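PDB 2GA8: hypothetical 39.9 kDa protein from Saccharomyces cerevisiae, which acts as an ATP-dependent kinase of the P-loop type that could be involved in assembling the endoplasmic reticulum membrane. Local coordinates for residues Ile28-Pro33 and Arg335-His340; Gly185-Phe190 and Asn329-Gly334; Tyr269-Gln274 and Lys279-Leu284. All coordinates share one frame; numbering follows the deposited sequence.

Contact 1 (Ile28-Pro33 and Arg335-His340); sequences ILVGSP and RDIDNH
Ile337 meets Val30, Gly31 and Ser32 through its two methyl ends, and the approaches between the two segments are van der Waals contacts made by this one side chain. Its CD1 lies 3.7 Å from Ser32 CA and 4.0 Å from Ser32 CB, so the methyl rests on the carbon skeleton of the serine. The same CD1 is 4.1 Å from Gly31 O, a van der Waals approach to the backbone. The other branch serves the strand: Ile337 CG2, anti to its own nitrogen while CG1 sits beside it (chi1 -74°), comes within 4.1 Å of Val30 CG1, and the two side chains run antiparallel past one another. With chi2 at 167° the CG1 arm is extended, which carries CD1 on toward Ser32.

The polar bonds run within each side of the contact. In the helix, Asn339 N donates to Arg335 O at 2.9 Å; at its C-terminal end His340 N, just past the helix, donates to Asp336 O at 3.0 Å. On the other side Gly31 O accepts from Lys37 NZ; Gly31, Ser32 and Pro33 open the P-loop (Walker A), which by similarity binds ATP.

The short helix 335-339 thus packs where strand 25-30, the central strand of the five-stranded parallel sheet, runs into the nucleotide loop. Strands 262-267 and 290-296 flank that strand, and Asp338 forms a salt bridge with Lys294 of the latter.

Contact 2 (Gly185-Phe190 and Asn329-Gly334); sequences GSPSTF and NDLLNG
Leu331 pushes its forked end against Ser186 and Pro187. The apolar contact is divided between its methyls: CD1 is 3.6 Å from Ser186 CB, and CD2 is 3.9 Å from Pro187 CD, a carbon of the pyrrolidine ring. Both methyls also reach Ser186 CA, with CD1 at 3.8 Å. With an alanine here both methyls are gone, and Ser186 CB and the proline ring would probably lose their packing partner.

Hydrogen bonds shape each loop separately. Ser186 O is gripped twice by Thr189, through its N and through OG1, the latter at 2.7 Å, in the carbonyl plane and on a lone pair. Thr189 OG1 also accepts from Gly185 N at 2.8 Å, closing the turn. Within 329-334, Asn329 OD1 accepts from Leu331 N at 2.8 Å in an Asx turn, the donor tilted 27° from the carbonyl plane, which helps fix the backbone that carries the leucine.

The contact joins two connecting loops. Residues 185-190 lead from helix 178-181 to helix 192-206. The loop 329-334 links helix 319-328 to helix 335-339, on whose Asp336 Leu331 also packs. Gly185 O accepts from Tyr269 OH, tying the first loop to the turn that follows strand 262-267.

Contact 3 (Tyr269-Gln274 and Lys279-Leu284); sequences YLLYDQ and KIYKTL. With SO4 (sulfate ion), chain I.
A single water is held between Leu270 and Tyr281: it donates to Leu270 O at 2.8 Å and accepts from Tyr281 N at 2.9 Å. The carbonyl O of Leu270 and the amide N of Tyr281 are themselves 4.2 Å apart, so the water supplies the polar link across a buried contact. The motif is a type I beta turn, Tyr269 to Tyr272, closed by Tyr272 N donating to Tyr269 O; it forms the connection from strand 262-267 into helix 275-285 of the parallel alpha/beta fold.

Van der Waals packing lies beside the water. Leu270 CD2 meets Ile280 CD1 at 4.0 Å, while Ile280 CG2, anti to its backbone N because CG1 stands beside that nitrogen (chi1 -69°), sets a methyl against the backbone carbonyl, 3.7 Å from Leu270 O. Leu271 CD2 approaches the Tyr281 ring obliquely, 4.2 Å from CD1. These residues fill the space between helix and sheet: Leu270 and Leu271 also touch Val30 of the central strand 25-30, Tyr281 reaches strand 290-296, and Phe195 of helix 192-206 packs on both Leu270 and Ile280.

At the outer side Lys279 stretches its extended chain to a sulfate, probably from the crystallisation liquor, with NZ donating to O1 at 2.9 Å; Lys200 NZ also hydrogen-bonds the ion. Lys279 O takes Thr283 N and Thr283 OG1 from opposite faces of its carbonyl plane, OG1 at 2.7 Å.

Overall arrangement
After helix 4-17 the chain reaches 28-33 on strand 25-30, and contact 1 closes the longest loop, 301 residues, by bringing 335-340 back to the start of the P-loop. Contact 2 is nested inside it, enclosing 138 residues, and contact 3 lies within both as a local loop of four helical residues; none cross. Contacts 1 and 2 have centres about 9 Å apart and touch where Pro33 CD lies 3.4 Å from Leu331 O. Contact 3 centres about 11 Å from contact 1, Val30 CG2 being 3.6 Å from Leu270 CB, and about 16 Å from contact 2, where Pro187 CG lies 3.5 Å from Tyr269 CE1. Together they tie the central strand, the turn before helix 275-285 and the loops bordering helices 192-206 and 335-339.

Contact 1 (Ile28-Pro33 and Arg335-His340)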
ATOM      1  N   ILE A  28       8.310  -0.405   3.643  1.00 12.26           N
ATOM      2  CA  ILE A  28       7.141  -0.596   4.490  1.00 12.66           C
ATOM      3  C   ILE A  28       7.252   0.430   5.608  1.00 12.84           C
ATOM      4  O   ILE A  28       8.301   0.554   6.241  1.00 12.66           O
ATOM      5  CB  ILE A  28       7.094  -2.006   5.130  1.00 13.31           C
ATOM      6  CG1 ILE A  28       6.588  -3.031   4.107  1.00 14.33           C
ATOM      7  CG2 ILE A  28       6.167  -1.989   6.363  1.00 13.38           C
ATOM      8  CD1 ILE A  28       6.620  -4.473   4.614  1.00 14.60           C
ATOM      9  N   LEU A  29       6.178   1.185   5.822  1.00 11.12           N
ATOM     10  CA  LEU A  29       6.148   2.180   6.883  1.00 11.13           C
ATOM     11  C   LEU A  29       4.885   1.905   7.693  1.00 10.38           C
ATOM     12  O   LEU A  29       3.770   2.054   7.189  1.00 12.27           O
ATOM     13  CB  LEU A  29       6.097   3.598   6.303  1.00 11.82           C
ATOM     14  CG  LEU A  29       5.963   4.713   7.346  1.00 12.91           C
ATOM     15  CD1 LEU A  29       7.128   4.644   8.331  1.00 17.37           C
ATOM     16  CD2 LEU A  29       5.930   6.073   6.641  1.00 17.32           C
ATOM     17  N   VAL A  30       5.070   1.487   8.939  1.00  9.56           N
ATOM     18  CA  VAL A  30       3.954   1.184   9.827  1.00 10.78           C
ATOM     19  C   VAL A  30       3.888   2.147  11.004  1.00 11.09           C
ATOM     20  O   VAL A  30       4.910   2.545  11.561  1.00 11.66           O
ATOM     21  CB  VAL A  30       4.062  -0.259  10.399  1.00 10.86           C
ATOM     22  CG1 VAL A  30       3.095  -0.442  11.570  1.00 12.02           C
ATOM     23  CG2 VAL A  30       3.753  -1.276   9.309  1.00 12.06           C
ATOM     24  N   GLY A  31       2.667   2.503  11.377  1.00 11.91           N
ATOM     25  CA  GLY A  31       2.464   3.388  12.507  1.00 12.19           C
ATOM     26  C   GLY A  31       0.999   3.339  12.882  1.00 12.67           C
ATOM     27  O   GLY A  31       0.153   3.079  12.025  1.00 12.68           O
ATOM     28  N   SER A  32       0.687   3.575  14.152  1.00 13.62           N
ATOM     29  CA  SER A  32      -0.705   3.561  14.587  1.00 14.69           C
ATOM     30  C   SER A  32      -1.380   4.864  14.141  1.00 14.64           C
ATOM     31  O   SER A  32      -0.723   5.755  13.604  1.00 14.52           O
ATOM     32  CB  SER A  32      -0.781   3.393  16.112  1.00 14.65           C
ATOM     33  OG  SER A  32       0.037   4.336  16.781  1.00 15.47           O
ATOM     34  N   PRO A  33      -2.703   4.980  14.335  1.00 13.20           N
ATOM     35  CA  PRO A  33      -3.405   6.201  13.928  1.00 14.89           C
ATOM     36  C   PRO A  33      -2.762   7.467  14.496  1.00 14.69           C
ATOM     37  O   PRO A  33      -2.427   7.524  15.678  1.00 15.74           O
ATOM     38  CB  PRO A  33      -4.816   5.977  14.465  1.00 16.56           C
ATOM     39  CG  PRO A  33      -4.977   4.491  14.347  1.00 16.84           C
ATOM     40  CD  PRO A  33      -3.651   3.982  14.866  1.00 14.47           C
ATOM     41  N   ARG A 335      -1.638  -0.122  20.823  1.00 19.33           N
ATOM     42  CA  ARG A 335      -1.314  -1.315  21.600  1.00 20.45           C
ATOM     43  C   ARG A 335      -1.501  -2.603  20.803  1.00 17.27           C
ATOM     44  O   ARG A 335      -0.709  -3.533  20.928  1.00 16.89           O
ATOM     45  CB  ARG A 335      -2.170  -1.391  22.868  1.00 23.92           C
ATOM     46  CG  ARG A 335      -1.746  -0.446  23.979  1.00 30.86           C
ATOM     47  CD  ARG A 335      -2.491  -0.780  25.269  1.00 35.67           C
ATOM     48  NE  ARG A 335      -2.112   0.089  26.379  1.00 39.84           N
ATOM     49  CZ  ARG A 335      -2.523  -0.081  27.632  1.00 40.58           C
ATOM     50  NH1 ARG A 335      -3.327  -1.091  27.938  1.00 41.81           N
ATOM     51  NH2 ARG A 335      -2.133   0.760  28.582  1.00 43.29           N
ATOM     52  N   ASP A 336      -2.553  -2.670  19.998  1.00 17.22           N
ATOM     53  CA  ASP A 336      -2.803  -3.869  19.210  1.00 16.70           C
ATOM     54  C   ASP A 336      -1.683  -4.097  18.197  1.00 16.22           C
ATOM     55  O   ASP A 336      -1.180  -5.213  18.055  1.00 15.29           O
ATOM     56  CB  ASP A 336      -4.150  -3.766  18.499  1.00 19.83           C
ATOM     57  CG  ASP A 336      -4.591  -5.082  17.904  1.00 24.26           C
ATOM     58  OD1 ASP A 336      -4.759  -6.053  18.671  1.00 28.66           O
ATOM     59  OD2 ASP A 336      -4.766  -5.150  16.673  1.00 27.93           O
ATOM     60  N   ILE A 337      -1.288  -3.036  17.498  1.00 14.28           N
ATOM     61  CA  ILE A 337      -0.214  -3.144  16.517  1.00 14.73           C
ATOM     62  C   ILE A 337       1.091  -3.606  17.174  1.00 14.97           C
ATOM     63  O   ILE A 337       1.795  -4.454  16.633  1.00 12.60           O
ATOM     64  CB  ILE A 337       0.009  -1.791  15.792  1.00 13.82           C
ATOM     65  CG1 ILE A 337      -1.134  -1.550  14.798  1.00 13.81           C
ATOM     66  CG2 ILE A 337       1.350  -1.786  15.063  1.00 13.11           C
ATOM     67  CD1 ILE A 337      -1.193  -0.121  14.266  1.00 15.36           C
ATOM     68  N   ASP A 338       1.408  -3.059  18.345  1.00 16.02           N
ATOM     69  CA  ASP A 338       2.635  -3.447  19.041  1.00 17.29           C
ATOM     70  C   ASP A 338       2.586  -4.889  19.533  1.00 17.74           C
ATOM     71  O   ASP A 338       3.568  -5.627  19.420  1.00 17.17           O
ATOM     72  CB  ASP A 338       2.907  -2.520  20.233  1.00 20.75           C
ATOM     73  CG  ASP A 338       3.292  -1.114  19.806  1.00 25.18           C
ATOM     74  OD1 ASP A 338       3.778  -0.940  18.666  1.00 27.22           O
ATOM     75  OD2 ASP A 338       3.123  -0.181  20.619  1.00 28.31           O
ATOM     76  N   ASN A 339       1.444  -5.291  20.081  1.00 18.31           N
ATOM     77  CA  ASN A 339       1.298  -6.648  20.594  1.00 18.23           C
ATOM     78  C   ASN A 339       1.385  -7.678  19.478  1.00 18.39           C
ATOM     79  O   ASN A 339       1.788  -8.818  19.702  1.00 17.18           O
ATOM     80  CB  ASN A 339      -0.036  -6.813  21.327  1.00 20.77           C
ATOM     81  CG  ASN A 339      -0.131  -5.959  22.579  1.00 24.54           C
ATOM     82  OD1 ASN A 339       0.881  -5.605  23.180  1.00 27.56           O
ATOM     83  ND2 ASN A 339      -1.356  -5.639  22.989  1.00 26.47           N
ATOM     84  N   HIS A 340       1.016  -7.265  18.270  1.00 16.26           N
ATOM     85  CA  HIS A 340       1.030  -8.165  17.125  1.00 14.92           C
ATOM     86  C   HIS A 340       2.132  -7.901  16.106  1.00 14.57           C
ATOM     87  O   HIS A 340       2.074  -8.389  14.977  1.00 14.21           O
ATOM     88  CB  HIS A 340      -0.340  -8.117  16.450  1.00 15.14           C
ATOM     89  CG  HIS A 340      -1.415  -8.783  17.246  1.00 15.34           C
ATOM     90  ND1 HIS A 340      -1.616 -10.146  17.225  1.00 16.48           N
ATOM     91  CD2 HIS A 340      -2.316  -8.283  18.124  1.00 18.54           C
ATOM     92  CE1 HIS A 340      -2.594 -10.457  18.055  1.00 18.00           C
ATOM     93  NE2 HIS A 340      -3.036  -9.344  18.614  1.00 18.61           N
TER

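Contact 2 (Gly185-Phe190 and Asn329-Gly334)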
ATOM      1  N   GLY A 185     -11.695  -0.108  10.932  1.00 30.68           N
ATOM      2  CA  GLY A 185     -10.313   0.295  11.088  1.00 25.92           C
ATOM      3  C   GLY A 185      -9.532  -0.854  11.695  1.00 22.78           C
ATOM      4  O   GLY A 185      -8.311  -0.802  11.799  1.00 23.67           O
ATOM      5  N   SER A 186     -10.247  -1.893  12.119  1.00 19.93           N
ATOM      6  CA  SER A 186      -9.597  -3.065  12.694  1.00 19.06           C
ATOM      7  C   SER A 186      -9.032  -3.851  11.520  1.00 16.59           C
ATOM      8  O   SER A 186      -9.428  -3.633  10.374  1.00 17.44           O
ATOM      9  CB  SER A 186     -10.606  -3.934  13.447  1.00 19.44           C
ATOM     10  OG  SER A 186     -11.504  -4.559  12.548  1.00 22.41           O
ATOM     11  N   PRO A 187      -8.100  -4.775  11.788  1.00 15.79           N
ATOM     12  CA  PRO A 187      -7.495  -5.584  10.730  1.00 17.04           C
ATOM     13  C   PRO A 187      -8.528  -6.316   9.875  1.00 16.50           C
ATOM     14  O   PRO A 187      -8.321  -6.520   8.683  1.00 16.33           O
ATOM     15  CB  PRO A 187      -6.608  -6.555  11.505  1.00 18.06           C
ATOM     16  CG  PRO A 187      -6.206  -5.756  12.701  1.00 18.89           C
ATOM     17  CD  PRO A 187      -7.491  -5.080  13.097  1.00 16.39           C
ATOM     18  N   SER A 188      -9.639  -6.704  10.490  1.00 14.88           N
ATOM     19  CA  SER A 188     -10.683  -7.433   9.783  1.00 16.06           C
ATOM     20  C   SER A 188     -11.602  -6.581   8.916  1.00 15.72           C
ATOM     21  O   SER A 188     -12.495  -7.120   8.258  1.00 17.28           O
ATOM     22  CB  SER A 188     -11.529  -8.238  10.779  1.00 18.67           C
ATOM     23  OG  SER A 188     -12.232  -7.378  11.656  1.00 21.68           O
ATOM     24  N   THR A 189     -11.393  -5.266   8.901  1.00 14.22           N
ATOM     25  CA  THR A 189     -12.239  -4.390   8.088  1.00 14.27           C
ATOM     26  C   THR A 189     -11.541  -3.897   6.820  1.00 13.16           C
ATOM     27  O   THR A 189     -11.945  -2.899   6.230  1.00 12.84           O
ATOM     28  CB  THR A 189     -12.760  -3.163   8.896  1.00 14.88           C
ATOM     29  OG1 THR A 189     -11.660  -2.401   9.400  1.00 18.67           O
ATOM     30  CG2 THR A 189     -13.637  -3.623  10.049  1.00 18.46           C
ATOM     31  N   PHE A 190     -10.502  -4.617   6.406  1.00 12.26           N
ATOM     32  CA  PHE A 190      -9.740  -4.294   5.193  1.00 12.90           C
ATOM     33  C   PHE A 190      -9.701  -5.554   4.340  1.00 14.52           C
ATOM     34  O   PHE A 190      -9.721  -6.669   4.875  1.00 13.40           O
ATOM     35  CB  PHE A 190      -8.291  -3.935   5.526  1.00 14.98           C
ATOM     36  CG  PHE A 190      -8.116  -2.599   6.172  1.00 16.26           C
ATOM     37  CD1 PHE A 190      -7.823  -1.475   5.406  1.00 15.97           C
ATOM     38  CD2 PHE A 190      -8.203  -2.467   7.556  1.00 17.33           C
ATOM     39  CE1 PHE A 190      -7.614  -0.240   6.007  1.00 17.68           C
ATOM     40  CE2 PHE A 190      -7.996  -1.238   8.169  1.00 17.56           C
ATOM     41  CZ  PHE A 190      -7.698  -0.120   7.396  1.00 17.76           C
ATOM     42  N   ASN A 329      -9.398   2.384  23.300  1.00 21.60           N
ATOM     43  CA  ASN A 329      -9.399   1.601  22.065  1.00 19.98           C
ATOM     44  C   ASN A 329      -7.979   1.246  21.628  1.00 18.40           C
ATOM     45  O   ASN A 329      -7.245   2.103  21.136  1.00 18.11           O
ATOM     46  CB  ASN A 329     -10.087   2.387  20.950  1.00 20.45           C
ATOM     47  CG  ASN A 329     -10.412   1.522  19.751  1.00 21.98           C
ATOM     48  OD1 ASN A 329      -9.700   0.563  19.450  1.00 21.85           O
ATOM     49  ND2 ASN A 329     -11.488   1.863  19.050  1.00 21.85           N
ATOM     50  N   ASP A 330      -7.596  -0.017  21.784  1.00 17.20           N
ATOM     51  CA  ASP A 330      -6.246  -0.423  21.411  1.00 18.41           C
ATOM     52  C   ASP A 330      -5.944  -0.356  19.915  1.00 18.67           C
ATOM     53  O   ASP A 330      -4.786  -0.476  19.508  1.00 18.81           O
ATOM     54  CB  ASP A 330      -5.938  -1.818  21.964  1.00 20.53           C
ATOM     55  CG  ASP A 330      -5.883  -1.837  23.482  1.00 23.94           C
ATOM     56  OD1 ASP A 330      -5.710  -0.752  24.086  1.00 23.34           O
ATOM     57  OD2 ASP A 330      -5.999  -2.930  24.074  1.00 24.60           O
ATOM     58  N   LEU A 331      -6.972  -0.152  19.097  1.00 17.92           N
ATOM     59  CA  LEU A 331      -6.767  -0.028  17.653  1.00 19.55           C
ATOM     60  C   LEU A 331      -6.321   1.406  17.371  1.00 20.58           C
ATOM     61  O   LEU A 331      -5.710   1.695  16.340  1.00 18.97           O
ATOM     62  CB  LEU A 331      -8.064  -0.309  16.892  1.00 21.09           C
ATOM     63  CG  LEU A 331      -8.642  -1.722  16.921  1.00 20.01           C
ATOM     64  CD1 LEU A 331     -10.012  -1.715  16.253  1.00 22.80           C
ATOM     65  CD2 LEU A 331      -7.696  -2.688  16.216  1.00 21.20           C
ATOM     66  N   LEU A 332      -6.634   2.300  18.307  1.00 19.41           N
ATOM     67  CA  LEU A 332      -6.286   3.710  18.184  1.00 19.22           C
ATOM     68  C   LEU A 332      -4.978   4.090  18.867  1.00 19.23           C
ATOM     69  O   LEU A 332      -4.190   4.854  18.309  1.00 18.95           O
ATOM     70  CB  LEU A 332      -7.408   4.589  18.756  1.00 19.27           C
ATOM     71  CG  LEU A 332      -8.748   4.649  18.022  1.00 20.50           C
ATOM     72  CD1 LEU A 332      -9.709   5.541  18.803  1.00 19.13           C
ATOM     73  CD2 LEU A 332      -8.549   5.192  16.609  1.00 19.56           C
ATOM     74  N   ASN A 333      -4.742   3.561  20.065  1.00 17.31           N
ATOM     75  CA  ASN A 333      -3.531   3.897  20.811  1.00 18.16           C
ATOM     76  C   ASN A 333      -2.292   3.119  20.375  1.00 17.20           C
ATOM     77  O   ASN A 333      -1.194   3.365  20.876  1.00 19.18           O
ATOM     78  CB  ASN A 333      -3.755   3.722  22.321  1.00 18.63           C
ATOM     79  CG  ASN A 333      -4.203   2.319  22.694  1.00 20.09           C
ATOM     80  OD1 ASN A 333      -3.662   1.330  22.207  1.00 19.32           O
ATOM     81  ND2 ASN A 333      -5.188   2.230  23.579  1.00 19.78           N
ATOM     82  N   GLY A 334      -2.472   2.183  19.449  1.00 17.55           N
ATOM     83  CA  GLY A 334      -1.348   1.415  18.947  1.00 18.38           C
ATOM     84  C   GLY A 334      -0.959   0.165  19.715  1.00 18.80           C
ATOM     85  O   GLY A 334      -0.039  -0.536  19.305  1.00 17.84           O
TER

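Contact 3 (Tyr269-Gln274 and Lys279-Leu284)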
ATOM      1  N   TYR A 269      -1.415  -2.198   9.391  1.00 11.36           N
ATOM      2  CA  TYR A 269      -1.154  -3.623   9.539  1.00  9.80           C
ATOM      3  C   TYR A 269      -0.138  -4.328   8.658  1.00 10.87           C
ATOM      4  O   TYR A 269      -0.168  -5.560   8.539  1.00 10.13           O
ATOM      5  CB  TYR A 269      -2.513  -4.330   9.453  1.00 11.20           C
ATOM      6  CG  TYR A 269      -3.530  -3.701  10.393  1.00 12.28           C
ATOM      7  CD1 TYR A 269      -3.261  -3.593  11.757  1.00 13.22           C
ATOM      8  CD2 TYR A 269      -4.730  -3.177   9.914  1.00 12.06           C
ATOM      9  CE1 TYR A 269      -4.156  -2.976  12.625  1.00 13.91           C
ATOM     10  CE2 TYR A 269      -5.642  -2.552  10.785  1.00 14.37           C
ATOM     11  CZ  TYR A 269      -5.339  -2.459  12.138  1.00 13.65           C
ATOM     12  OH  TYR A 269      -6.207  -1.841  13.009  1.00 15.18           O
ATOM     13  N   LEU A 270       0.791  -3.578   8.076  1.00 10.21           N
ATOM     14  CA  LEU A 270       1.785  -4.187   7.203  1.00 10.36           C
ATOM     15  C   LEU A 270       2.755  -5.110   7.926  1.00 11.47           C
ATOM     16  O   LEU A 270       3.467  -5.875   7.279  1.00 11.91           O
ATOM     17  CB  LEU A 270       2.568  -3.107   6.456  1.00 10.16           C
ATOM     18  CG  LEU A 270       1.671  -2.098   5.733  1.00 13.86           C
ATOM     19  CD1 LEU A 270       2.529  -1.106   4.958  1.00 13.97           C
ATOM     20  CD2 LEU A 270       0.722  -2.836   4.805  1.00 15.76           C
ATOM     21  N   LEU A 271       2.781  -5.038   9.258  1.00 11.69           N
ATOM     22  CA  LEU A 271       3.665  -5.876  10.070  1.00 10.79           C
ATOM     23  C   LEU A 271       2.858  -6.583  11.161  1.00 12.75           C
ATOM     24  O   LEU A 271       3.376  -6.884  12.238  1.00 13.04           O
ATOM     25  CB  LEU A 271       4.760  -5.017  10.718  1.00 10.77           C
ATOM     26  CG  LEU A 271       5.780  -4.380   9.766  1.00 10.22           C
ATOM     27  CD1 LEU A 271       6.664  -3.416  10.542  1.00 13.09           C
ATOM     28  CD2 LEU A 271       6.616  -5.477   9.096  1.00 12.24           C
ATOM     29  N   TYR A 272       1.595  -6.860  10.852  1.00 12.42           N
ATOM     30  CA  TYR A 272       0.660  -7.501  11.780  1.00 13.61           C
ATOM     31  C   TYR A 272       0.767  -9.024  11.637  1.00 15.07           C
ATOM     32  O   TYR A 272       0.651  -9.550  10.533  1.00 15.34           O
ATOM     33  CB  TYR A 272      -0.750  -7.014  11.448  1.00 12.79           C
ATOM     34  CG  TYR A 272      -1.746  -7.141  12.565  1.00 14.67           C
ATOM     35  CD1 TYR A 272      -1.734  -6.251  13.642  1.00 12.25           C
ATOM     36  CD2 TYR A 272      -2.719  -8.137  12.540  1.00 14.87           C
ATOM     37  CE1 TYR A 272      -2.677  -6.350  14.664  1.00 13.61           C
ATOM     38  CE2 TYR A 272      -3.661  -8.244  13.555  1.00 14.98           C
ATOM     39  CZ  TYR A 272      -3.635  -7.346  14.612  1.00 13.98           C
ATOM     40  OH  TYR A 272      -4.577  -7.440  15.607  1.00 15.92           O
ATOM     41  N   ASP A 273       0.974  -9.722  12.754  1.00 15.86           N
ATOM     42  CA  ASP A 273       1.173 -11.178  12.739  1.00 16.75           C
ATOM     43  C   ASP A 273      -0.029 -12.104  12.572  1.00 16.98           C
ATOM     44  O   ASP A 273       0.030 -13.274  12.967  1.00 16.21           O
ATOM     45  CB  ASP A 273       1.950 -11.613  13.995  1.00 17.66           C
ATOM     46  CG  ASP A 273       1.154 -11.428  15.287  1.00 18.75           C
ATOM     47  OD1 ASP A 273      -0.083 -11.279  15.227  1.00 16.99           O
ATOM     48  OD2 ASP A 273       1.770 -11.448  16.375  1.00 20.30           O
ATOM     49  N   GLN A 274      -1.104 -11.614  11.970  1.00 14.74           N
ATOM     50  CA  GLN A 274      -2.282 -12.445  11.786  1.00 15.02           C
ATOM     51  C   GLN A 274      -2.732 -12.543  10.340  1.00 14.40           C
ATOM     52  O   GLN A 274      -2.450 -11.661   9.524  1.00 13.52           O
ATOM     53  CB  GLN A 274      -3.437 -11.915  12.636  1.00 17.47           C
ATOM     54  CG  GLN A 274      -3.162 -11.939  14.125  1.00 17.25           C
ATOM     55  CD  GLN A 274      -2.943 -13.340  14.648  1.00 16.48           C
ATOM     56  OE1 GLN A 274      -3.765 -14.230  14.428  1.00 18.83           O
ATOM     57  NE2 GLN A 274      -1.831 -13.544  15.353  1.00 17.53           N
ATOM     58  N   LYS A 279       1.607 -12.467   6.002  1.00 15.49           N
ATOM     59  CA  LYS A 279       2.277 -12.857   4.772  1.00 17.98           C
ATOM     60  C   LYS A 279       2.873 -11.677   3.999  1.00 18.60           C
ATOM     61  O   LYS A 279       3.661 -11.873   3.075  1.00 17.13           O
ATOM     62  CB  LYS A 279       1.300 -13.630   3.882  1.00 18.29           C
ATOM     63  CG  LYS A 279       0.672 -14.836   4.575  1.00 21.49           C
ATOM     64  CD  LYS A 279      -0.395 -15.498   3.712  1.00 25.13           C
ATOM     65  CE  LYS A 279      -1.120 -16.591   4.484  1.00 28.11           C
ATOM     66  NZ  LYS A 279      -2.228 -17.212   3.698  1.00 29.13           N
ATOM     67  N   ILE A 280       2.511 -10.458   4.389  1.00 19.62           N
ATOM     68  CA  ILE A 280       3.011  -9.260   3.714  1.00 20.79           C
ATOM     69  C   ILE A 280       4.515  -9.081   3.795  1.00 21.67           C
ATOM     70  O   ILE A 280       5.172  -8.913   2.765  1.00 21.69           O
ATOM     71  CB  ILE A 280       2.346  -7.984   4.270  1.00 21.02           C
ATOM     72  CG1 ILE A 280       0.875  -7.961   3.858  1.00 18.34           C
ATOM     73  CG2 ILE A 280       3.066  -6.738   3.745  1.00 19.66           C
ATOM     74  CD1 ILE A 280       0.096  -6.809   4.456  1.00 20.12           C
ATOM     75  N   TYR A 281       5.059  -9.096   5.010  1.00 19.28           N
ATOM     76  CA  TYR A 281       6.496  -8.929   5.193  1.00 21.39           C
ATOM     77  C   TYR A 281       7.277  -9.928   4.355  1.00 21.14           C
ATOM     78  O   TYR A 281       8.110  -9.543   3.539  1.00 19.73           O
ATOM     79  CB  TYR A 281       6.886  -9.098   6.669  1.00 17.94           C
ATOM     80  CG  TYR A 281       8.384  -9.133   6.908  1.00 18.28           C
ATOM     81  CD1 TYR A 281       9.150  -7.971   6.842  1.00 17.76           C
ATOM     82  CD2 TYR A 281       9.038 -10.335   7.171  1.00 18.59           C
ATOM     83  CE1 TYR A 281      10.538  -8.004   7.030  1.00 20.03           C
ATOM     84  CE2 TYR A 281      10.428 -10.380   7.359  1.00 20.43           C
ATOM     85  CZ  TYR A 281      11.167  -9.211   7.286  1.00 20.11           C
ATOM     86  OH  TYR A 281      12.534  -9.249   7.464  1.00 22.56           O
ATOM     87  N   LYS A 282       7.014 -11.214   4.561  1.00 20.70           N
ATOM     88  CA  LYS A 282       7.724 -12.238   3.816  1.00 20.46           C
ATOM     89  C   LYS A 282       7.585 -12.059   2.308  1.00 17.91           C
ATOM     90  O   LYS A 282       8.565 -12.191   1.584  1.00 18.63           O
ATOM     91  CB  LYS A 282       7.245 -13.637   4.216  1.00 22.28           C
ATOM     92  CG  LYS A 282       7.982 -14.748   3.489  1.00 24.27           C
ATOM     93  CD  LYS A 282       7.612 -16.120   4.023  1.00 26.46           C
ATOM     94  CE  LYS A 282       8.298 -17.212   3.216  1.00 25.57           C
ATOM     95  NZ  LYS A 282       9.776 -17.045   3.212  1.00 26.86           N
ATOM     96  N   THR A 283       6.378 -11.757   1.836  1.00 16.87           N
ATOM     97  CA  THR A 283       6.173 -11.580   0.402  1.00 15.62           C
ATOM     98  C   THR A 283       7.073 -10.471  -0.143  1.00 15.17           C
ATOM     99  O   THR A 283       7.685 -10.630  -1.195  1.00 14.37           O
ATOM    100  CB  THR A 283       4.693 -11.276   0.065  1.00 16.10           C
ATOM    101  OG1 THR A 283       3.881 -12.414   0.400  1.00 15.86           O
ATOM    102  CG2 THR A 283       4.533 -10.993  -1.418  1.00 12.91           C
ATOM    103  N   LEU A 284       7.178  -9.359   0.580  1.00 15.14           N
ATOM    104  CA  LEU A 284       8.033  -8.264   0.123  1.00 15.14           C
ATOM    105  C   LEU A 284       9.495  -8.463   0.530  1.00 14.53           C
ATOM    106  O   LEU A 284      10.409  -8.111  -0.217  1.00 14.86           O
ATOM    107  CB  LEU A 284       7.516  -6.922   0.662  1.00 15.48           C
ATOM    108  CG  LEU A 284       6.105  -6.516   0.214  1.00 18.92           C
ATOM    109  CD1 LEU A 284       5.762  -5.149   0.783  1.00 17.21           C
ATOM    110  CD2 LEU A 284       6.028  -6.480  -1.305  1.00 17.48           C
TER
HETATM  111  S   SO4 I 405      -1.478 -17.740   0.146  1.00 69.67           S
HETATM  112  O1  SO4 I 405      -2.373 -16.774   0.814  1.00 69.10           O
HETATM  113  O2  SO4 I 405      -1.797 -17.786  -1.295  1.00 69.34           O
HETATM  114  O3  SO4 I 405      -0.075 -17.321   0.327  1.00 68.30           O
HETATM  115  O4  SO4 I 405      -1.671 -19.080   0.735  1.00 68.64           O
HETATM  116  O   HOH W   1       3.770  -8.665   7.597  1.00 18.24           O